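Local coordinates for class I phosphodiesterase PDEB1 (PDB 2R8Q), which belongs to the class I phosphodiesterase family and, in its all-helical catalytic domain, holds a zinc ion, a magnesium ion and 3-isobutyl-1-methylxanthine, at residues Q110-Y115 with Y131-T136; R243-T248 with N324-M329; G253-V258 with G315-D320. All coordinates share one frame; numbering follows the deposited sequence.

The three contacts are buried in one all-helical catalytic domain, their centres 12 to 16 Å apart. Interaction 1 comes first along the chain and pairs helix 102-118 with helix 127-139. Interactions 2 and 3 share helix 239-254: interaction 2 joins its middle to the loop after helix 302-324, and interaction 3, nested inside the chain loop that interaction 2 closes, joins the residues that follow its C-terminal end to helix 302-324 itself. Y115 of interaction 1 ties the set together, its ring touching M329 of interaction 2 and its hydroxyl S256 and F318 of interaction 3. Interaction 3 carries the zinc ligand D254 and the pocket residue N257, so these packed helices adjoin the metal and ligand sites.

Interaction 1 of 3, residues Q110-Y115 with Y131-T136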
# COMPACT_ATOMS: atom_id res chain seq x y z
N GLN A 110 -8.51 17.87 -16.94
CA GLN A 110 -8.99 18.79 -17.97
C GLN A 110 -8.03 18.85 -19.16
O GLN A 110 -8.45 18.89 -20.32
CB GLN A 110 -9.16 20.19 -17.35
CG GLN A 110 -9.88 21.22 -18.22
CD GLN A 110 -8.97 21.91 -19.23
OE1 GLN A 110 -7.82 22.21 -18.94
NE2 GLN A 110 -9.51 22.19 -20.42
N THR A 111 -6.73 18.83 -18.86
CA THR A 111 -5.71 18.88 -19.90
C THR A 111 -5.76 17.63 -20.77
O THR A 111 -5.65 17.71 -22.00
CB THR A 111 -4.31 19.01 -19.27
OG1 THR A 111 -4.23 20.23 -18.52
CG2 THR A 111 -3.23 19.01 -20.34
N LEU A 112 -5.94 16.47 -20.15
CA LEU A 112 -6.02 15.23 -20.92
C LEU A 112 -7.23 15.26 -21.84
O LEU A 112 -7.17 14.73 -22.95
CB LEU A 112 -6.09 14.02 -19.98
CG LEU A 112 -4.76 13.70 -19.29
CD1 LEU A 112 -4.97 12.58 -18.28
CD2 LEU A 112 -3.72 13.31 -20.32
N HIS A 113 -8.32 15.87 -21.39
CA HIS A 113 -9.50 15.95 -22.23
C HIS A 113 -9.11 16.73 -23.48
O HIS A 113 -9.44 16.33 -24.60
CB HIS A 113 -10.65 16.64 -21.50
CG HIS A 113 -11.94 16.66 -22.27
ND1 HIS A 113 -12.15 17.49 -23.35
CD2 HIS A 113 -13.08 15.95 -22.12
CE1 HIS A 113 -13.36 17.30 -23.83
NE2 HIS A 113 -13.95 16.36 -23.10
N THR A 114 -8.38 17.83 -23.32
CA THR A 114 -7.98 18.61 -24.49
C THR A 114 -7.07 17.82 -25.42
O THR A 114 -7.12 17.99 -26.64
CB THR A 114 -7.30 19.96 -24.12
OG1 THR A 114 -6.00 19.73 -23.58
CG2 THR A 114 -8.15 20.73 -23.12
N TYR A 115 -6.23 16.95 -24.87
CA TYR A 115 -5.33 16.16 -25.71
C TYR A 115 -6.12 15.13 -26.50
O TYR A 115 -5.85 14.89 -27.68
CB TYR A 115 -4.28 15.45 -24.86
CG TYR A 115 -3.25 16.35 -24.21
CD1 TYR A 115 -2.33 15.83 -23.30
CD2 TYR A 115 -3.18 17.71 -24.50
CE1 TYR A 115 -1.37 16.63 -22.70
CE2 TYR A 115 -2.23 18.53 -23.90
CZ TYR A 115 -1.32 17.98 -23.00
OH TYR A 115 -0.38 18.78 -22.39
N TYR A 131 -12.12 7.00 -21.22
CA TYR A 131 -12.82 7.14 -19.95
C TYR A 131 -11.89 6.83 -18.79
O TYR A 131 -11.76 7.61 -17.85
CB TYR A 131 -14.03 6.20 -19.93
CG TYR A 131 -14.82 6.19 -18.64
CD1 TYR A 131 -15.29 7.38 -18.08
CD2 TYR A 131 -15.11 5.00 -17.99
CE1 TYR A 131 -16.02 7.38 -16.90
CE2 TYR A 131 -15.85 4.98 -16.81
CZ TYR A 131 -16.29 6.18 -16.27
OH TYR A 131 -17.00 6.17 -15.09
N VAL A 132 -11.22 5.68 -18.86
CA VAL A 132 -10.29 5.29 -17.81
C VAL A 132 -9.16 6.30 -17.64
O VAL A 132 -8.76 6.61 -16.53
CB VAL A 132 -9.71 3.89 -18.08
CG1 VAL A 132 -8.65 3.54 -17.05
CG2 VAL A 132 -10.84 2.85 -18.06
N LEU A 133 -8.65 6.83 -18.75
CA LEU A 133 -7.57 7.81 -18.68
C LEU A 133 -8.01 9.06 -17.90
O LEU A 133 -7.27 9.56 -17.05
CB LEU A 133 -7.11 8.20 -20.08
CG LEU A 133 -5.98 9.22 -20.19
CD1 LEU A 133 -4.74 8.70 -19.46
CD2 LEU A 133 -5.66 9.47 -21.66
N LEU A 134 -9.21 9.55 -18.19
CA LEU A 134 -9.72 10.74 -17.52
C LEU A 134 -9.96 10.50 -16.03
O LEU A 134 -9.67 11.37 -15.21
CB LEU A 134 -11.00 11.22 -18.21
CG LEU A 134 -10.74 11.74 -19.63
CD1 LEU A 134 -12.06 11.97 -20.35
CD2 LEU A 134 -9.94 13.03 -19.57
N VAL A 135 -10.48 9.32 -15.70
CA VAL A 135 -10.74 8.96 -14.31
C VAL A 135 -9.40 8.85 -13.57
O VAL A 135 -9.26 9.32 -12.45
CB VAL A 135 -11.49 7.61 -14.22
CG1 VAL A 135 -11.46 7.07 -12.79
CG2 VAL A 135 -12.93 7.80 -14.69
N THR A 136 -8.43 8.22 -14.23
CA THR A 136 -7.11 8.03 -13.64
C THR A 136 -6.45 9.35 -13.26
O THR A 136 -5.76 9.44 -12.24
CB THR A 136 -6.19 7.25 -14.60
OG1 THR A 136 -6.76 5.96 -14.85
CG2 THR A 136 -4.80 7.07 -14.00
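L112 and L134 lie level with each other, CA to CA 6.7 Å, where helices 102-118 and 127-139 run nearly antiparallel; the axes of the two short segments approach to 9.4 Å at an angle of 155°. L134 reaches across with one methyl: CG is anti to its carbonyl carbon (chi1 -67°), and CD2 settles against H113 N (3.7 Å) and the CB of L112 (4.0 Å). The same methyl meets CB of H113, while the other branch, CD1, approaches the imidazole obliquely. L112 answers with CD1, which touches L133 CG at 4.0 Å and also lies against the carbonyl oxygen of L133. These two leucine side chains cross at about a right angle. L112 thus meets L133 with its tip and L134 with its CB. No hydrogen bond spans the segments; the join is made by van der Waals packing of leucines on each other, on H113 and on backbone atoms, with 198 Å² buried in all. Further partners extend this into the helical core: L133 continues onto L249 and I250 of helix 239-254, and helix 55-68 covers another flank, with L66 against H113 and L67 against L134.

Interaction 2 of 3, residues R243-T248 with N324-M329; sequences RLVMET and NLFHGM
F326, itself the centre of an inverse gamma turn in a loop with no regular secondary structure, sets the edge of its ring against helix 239-254. Two methyl groups from residues three apart on the helix receive that edge near the ring plane. V245 CG1 lies 3.8 Å from F326 CE1 and is close to CZ as well, whereas T248 CG2 sits 3.8 Å from F326 CE2, so the outer end of the ring is lodged between the two. V245 and F326 point in opposite senses as they pass.

Rotation about CA-CB explains the division of labour on the helix. In V245, CG1 is anti to the backbone N (chi1 164°) and serves the phenylalanine, which leaves CG2 to meet L325 CD2 at 4.0 Å, the valine lying roughly perpendicular to the leucine. In T248 the hydroxyl turns back along its own helix and donates to L244 O over 2.7 Å, while the methyl faces the ring. L244 O thereby accepts two bonds, from T248 OG1 and T248 N, which arrive from opposite faces of its carbonyl plane. This settles the polar half of the threonine and probably helps keep the methyl turned to F326. M329 N hydrogen-bonds to F326 O at 3.1 Å within the loop.

L325 is the first residue to leave helical geometry after helix 302-324, and the loop leads on to helix 330-348. Around the contact, F226 of helix 219-232 touches both T248 and L325, and I321 of helix 302-324 packs on T248 and F326.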
# COMPACT_ATOMS: atom_id res chain seq x y z
N ARG A 243 -1.95 1.01 -24.78
CA ARG A 243 -1.62 1.19 -23.37
C ARG A 243 -0.46 2.17 -23.23
O ARG A 243 -0.48 3.05 -22.38
CB ARG A 243 -1.24 -0.14 -22.71
CG ARG A 243 -0.99 -0.02 -21.20
CD ARG A 243 -2.19 0.60 -20.49
NE ARG A 243 -3.45 -0.01 -20.94
CZ ARG A 243 -3.94 -1.15 -20.46
NH1 ARG A 243 -3.30 -1.81 -19.51
NH2 ARG A 243 -5.07 -1.63 -20.96
N LEU A 244 0.56 2.01 -24.08
CA LEU A 244 1.71 2.90 -24.04
C LEU A 244 1.26 4.32 -24.41
O LEU A 244 1.80 5.30 -23.90
CB LEU A 244 2.80 2.41 -25.00
CG LEU A 244 4.08 3.24 -25.07
CD1 LEU A 244 4.62 3.51 -23.67
CD2 LEU A 244 5.11 2.48 -25.89
N VAL A 245 0.27 4.44 -25.29
CA VAL A 245 -0.24 5.75 -25.65
C VAL A 245 -0.90 6.39 -24.43
O VAL A 245 -0.72 7.58 -24.18
CB VAL A 245 -1.27 5.66 -26.81
CG1 VAL A 245 -2.07 6.97 -26.90
CG2 VAL A 245 -0.55 5.41 -28.13
N MET A 246 -1.65 5.60 -23.67
CA MET A 246 -2.31 6.10 -22.47
C MET A 246 -1.28 6.59 -21.46
O MET A 246 -1.42 7.67 -20.87
CB MET A 246 -3.16 5.01 -21.81
CG MET A 246 -4.38 4.58 -22.59
SD MET A 246 -5.24 3.20 -21.78
CE MET A 246 -6.03 4.05 -20.43
N GLU A 247 -0.23 5.79 -21.26
CA GLU A 247 0.81 6.15 -20.30
C GLU A 247 1.54 7.41 -20.73
O GLU A 247 1.88 8.25 -19.90
CB GLU A 247 1.81 4.99 -20.15
CG GLU A 247 1.18 3.71 -19.63
CD GLU A 247 2.11 2.52 -19.73
OE1 GLU A 247 3.06 2.58 -20.54
OE2 GLU A 247 1.88 1.51 -19.03
N THR A 248 1.79 7.53 -22.03
CA THR A 248 2.49 8.70 -22.54
C THR A 248 1.63 9.95 -22.41
O THR A 248 2.14 11.03 -22.12
CB THR A 248 2.90 8.48 -24.01
OG1 THR A 248 3.67 7.28 -24.10
CG2 THR A 248 3.74 9.65 -24.51
N ASN A 324 6.30 12.51 -33.38
CA ASN A 324 6.27 11.09 -33.72
C ASN A 324 4.91 10.40 -33.72
O ASN A 324 4.79 9.30 -34.28
CB ASN A 324 7.23 10.32 -32.82
CG ASN A 324 8.68 10.62 -33.11
OD1 ASN A 324 9.15 10.46 -34.24
ND2 ASN A 324 9.41 11.06 -32.09
N LEU A 325 3.90 11.00 -33.11
CA LEU A 325 2.59 10.36 -33.10
C LEU A 325 1.40 11.27 -32.79
O LEU A 325 0.36 11.18 -33.46
CB LEU A 325 2.59 9.19 -32.10
CG LEU A 325 1.36 8.29 -32.10
CD1 LEU A 325 1.20 7.62 -33.46
CD2 LEU A 325 1.49 7.25 -31.01
N PHE A 326 1.53 12.13 -31.79
CA PHE A 326 0.44 13.03 -31.42
C PHE A 326 0.53 14.33 -32.22
O PHE A 326 0.72 15.41 -31.66
CB PHE A 326 0.49 13.36 -29.93
CG PHE A 326 0.51 12.15 -29.03
CD1 PHE A 326 -0.26 11.03 -29.32
CD2 PHE A 326 1.28 12.15 -27.87
CE1 PHE A 326 -0.26 9.93 -28.47
CE2 PHE A 326 1.28 11.05 -27.01
CZ PHE A 326 0.51 9.94 -27.32
N HIS A 327 0.37 14.22 -33.54
CA HIS A 327 0.47 15.38 -34.42
C HIS A 327 -0.58 16.46 -34.16
O HIS A 327 -0.33 17.64 -34.42
CB HIS A 327 0.40 14.91 -35.88
CG HIS A 327 1.33 13.78 -36.19
ND1 HIS A 327 0.91 12.48 -36.32
CD2 HIS A 327 2.68 13.76 -36.36
CE1 HIS A 327 1.96 11.70 -36.56
NE2 HIS A 327 3.04 12.46 -36.59
N GLY A 328 -1.73 16.07 -33.63
CA GLY A 328 -2.78 17.04 -33.35
C GLY A 328 -2.52 17.94 -32.15
O GLY A 328 -3.30 18.86 -31.89
N MET A 329 -1.44 17.68 -31.42
CA MET A 329 -1.09 18.47 -30.24
C MET A 329 0.05 19.45 -30.52
O MET A 329 0.83 19.79 -29.64
CB MET A 329 -0.71 17.53 -29.08
CG MET A 329 -1.90 16.85 -28.42
SD MET A 329 -1.48 15.35 -27.49
CE MET A 329 -0.36 16.01 -26.26

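Interaction 3 of 3, residues G253-V258 with G315-D320; sequences GDVSNV and GKFFRD. With ZN (zinc ion), chain C; IBM (3-isobutyl-1-methylxanthine), chain E.
Between the zinc ligand D254 and the pocket residue N257, the chain leaving helix 239-254 packs V255 against F317 and F318 of helix 302-324, and S256 against F318. D254, the last helical residue, binds the zinc ion through OD1 at 2.2 Å. The end of D254 leads off to the metal, whereas V255 points toward helix 302-324: with CG1 anti to the carbonyl carbon (chi1 -62°), CG2 falls between the backbone N and the carbonyl carbon and touches F318 CE1 at 3.9 Å and F317 CD2 at 4.2 Å. The F318 ring also meets V255 O at its edge, near the ring plane, 3.7 Å from CE1, and its CZ reaches S256 CA at 4.0 Å. V255 stands crosswise to F317 but runs antiparallel to F318. S256 OG donates to G253 O over 2.7 Å, which probably steadies the exit from the helix. N257 OD1 makes a van der Waals contact with C10 of 3-isobutyl-1-methylxanthine at 3.7 Å and is hydrogen-bonded to Y99 OH. Two waters complete the zinc site. Its two histidines and two aspartates, H104, H140, D141 and D254, form the metal centre as in the HD phosphodiesterase clan, and V255 and S256, next in the chain, carry the aromatic packing.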
# COMPACT_ATOMS: atom_id res chain seq x y z
N GLY A 253 0.27 15.12 -19.71
CA GLY A 253 -0.58 15.97 -18.91
C GLY A 253 0.10 16.36 -17.61
O GLY A 253 -0.03 17.49 -17.14
N ASP A 254 0.84 15.42 -17.03
CA ASP A 254 1.53 15.65 -15.77
C ASP A 254 2.60 16.75 -15.86
O ASP A 254 2.81 17.49 -14.90
CB ASP A 254 2.14 14.33 -15.29
CG ASP A 254 2.19 14.23 -13.78
OD1 ASP A 254 1.47 14.99 -13.09
OD2 ASP A 254 2.96 13.38 -13.28
N VAL A 255 3.27 16.86 -17.01
CA VAL A 255 4.29 17.89 -17.18
C VAL A 255 3.86 18.97 -18.16
O VAL A 255 4.69 19.64 -18.79
CB VAL A 255 5.64 17.29 -17.66
CG1 VAL A 255 6.17 16.31 -16.62
CG2 VAL A 255 5.47 16.60 -19.01
N SER A 256 2.55 19.16 -18.27
CA SER A 256 1.97 20.14 -19.20
C SER A 256 1.99 21.60 -18.76
O SER A 256 1.66 22.48 -19.55
CB SER A 256 0.52 19.76 -19.50
OG SER A 256 -0.29 19.84 -18.34
N ASN A 257 2.38 21.87 -17.52
CA ASN A 257 2.41 23.25 -17.04
C ASN A 257 3.17 24.18 -17.98
O ASN A 257 2.73 25.31 -18.23
CB ASN A 257 3.04 23.33 -15.65
CG ASN A 257 2.17 22.74 -14.54
OD1 ASN A 257 2.63 22.57 -13.42
ND2 ASN A 257 0.92 22.44 -14.86
N VAL A 258 4.29 23.71 -18.51
CA VAL A 258 5.12 24.53 -19.39
C VAL A 258 4.55 24.77 -20.78
O VAL A 258 5.10 25.57 -21.55
CB VAL A 258 6.53 23.92 -19.55
CG1 VAL A 258 7.24 23.91 -18.20
CG2 VAL A 258 6.44 22.52 -20.13
N GLY A 315 10.49 20.11 -22.75
CA GLY A 315 10.62 20.56 -24.12
C GLY A 315 10.82 19.44 -25.12
O GLY A 315 10.04 19.29 -26.06
N LYS A 316 11.86 18.64 -24.91
CA LYS A 316 12.14 17.53 -25.80
C LYS A 316 11.01 16.51 -25.77
O LYS A 316 10.65 15.95 -26.81
CB LYS A 316 13.45 16.83 -25.42
CG LYS A 316 13.74 15.60 -26.27
CD LYS A 316 15.00 14.87 -25.83
CE LYS A 316 15.22 13.62 -26.65
NZ LYS A 316 16.43 12.86 -26.22
N PHE A 317 10.45 16.28 -24.59
CA PHE A 317 9.37 15.31 -24.46
C PHE A 317 8.19 15.64 -25.37
O PHE A 317 7.73 14.79 -26.13
CB PHE A 317 8.88 15.22 -23.01
CG PHE A 317 7.85 14.14 -22.79
CD1 PHE A 317 8.18 12.80 -22.95
CD2 PHE A 317 6.55 14.46 -22.42
CE1 PHE A 317 7.23 11.79 -22.76
CE2 PHE A 317 5.59 13.47 -22.22
CZ PHE A 317 5.94 12.13 -22.39
N PHE A 318 7.71 16.88 -25.31
CA PHE A 318 6.58 17.25 -26.17
C PHE A 318 6.95 17.26 -27.64
O PHE A 318 6.18 16.81 -28.49
CB PHE A 318 6.00 18.61 -25.75
CG PHE A 318 5.00 18.52 -24.63
CD1 PHE A 318 5.40 18.63 -23.30
CD2 PHE A 318 3.66 18.27 -24.91
CE1 PHE A 318 4.48 18.49 -22.26
CE2 PHE A 318 2.73 18.12 -23.88
CZ PHE A 318 3.14 18.24 -22.55
N ARG A 319 8.13 17.77 -27.97
CA ARG A 319 8.57 17.81 -29.35
C ARG A 319 8.61 16.39 -29.92
O ARG A 319 8.18 16.14 -31.04
CB ARG A 319 9.95 18.47 -29.45
CG ARG A 319 9.93 19.93 -29.04
CD ARG A 319 11.29 20.42 -28.58
NE ARG A 319 11.21 21.76 -27.99
CZ ARG A 319 12.15 22.29 -27.22
NH1 ARG A 319 13.24 21.60 -26.94
NH2 ARG A 319 11.99 23.52 -26.73
N ASP A 320 9.12 15.46 -29.11
CA ASP A 320 9.23 14.07 -29.52
C ASP A 320 7.90 13.34 -29.68
O ASP A 320 7.65 12.70 -30.70
CB ASP A 320 10.11 13.30 -28.53
CG ASP A 320 11.58 13.47 -28.82
OD1 ASP A 320 11.97 14.52 -29.35
OD2 ASP A 320 12.36 12.54 -28.49
ZN ZN C . 0.91 14.68 -10.98
N9 IBM E . 10.08 19.42 -12.06
C8 IBM E . 11.13 20.30 -12.02
N7 IBM E . 10.82 21.52 -12.39
C5 IBM E . 9.47 21.43 -12.69
C4 IBM E . 9.00 20.15 -12.50
N3 IBM E . 7.74 19.70 -12.69
C2 IBM E . 6.86 20.65 -13.13
N1 IBM E . 7.25 21.97 -13.36
C6 IBM E . 8.55 22.37 -13.14
O6 IBM E . 8.89 23.52 -13.33
O2 IBM E . 5.69 20.33 -13.34
C10 IBM E . 6.27 22.95 -13.83
C11 IBM E . 7.36 18.33 -12.44
C12 IBM E . 7.48 18.03 -10.94
C13 IBM E . 6.18 18.33 -10.22
C14 IBM E . 7.91 16.59 -10.71
O HOH W 1 2.36 13.09 -10.97
O HOH W 2 2.88 15.76 -10.55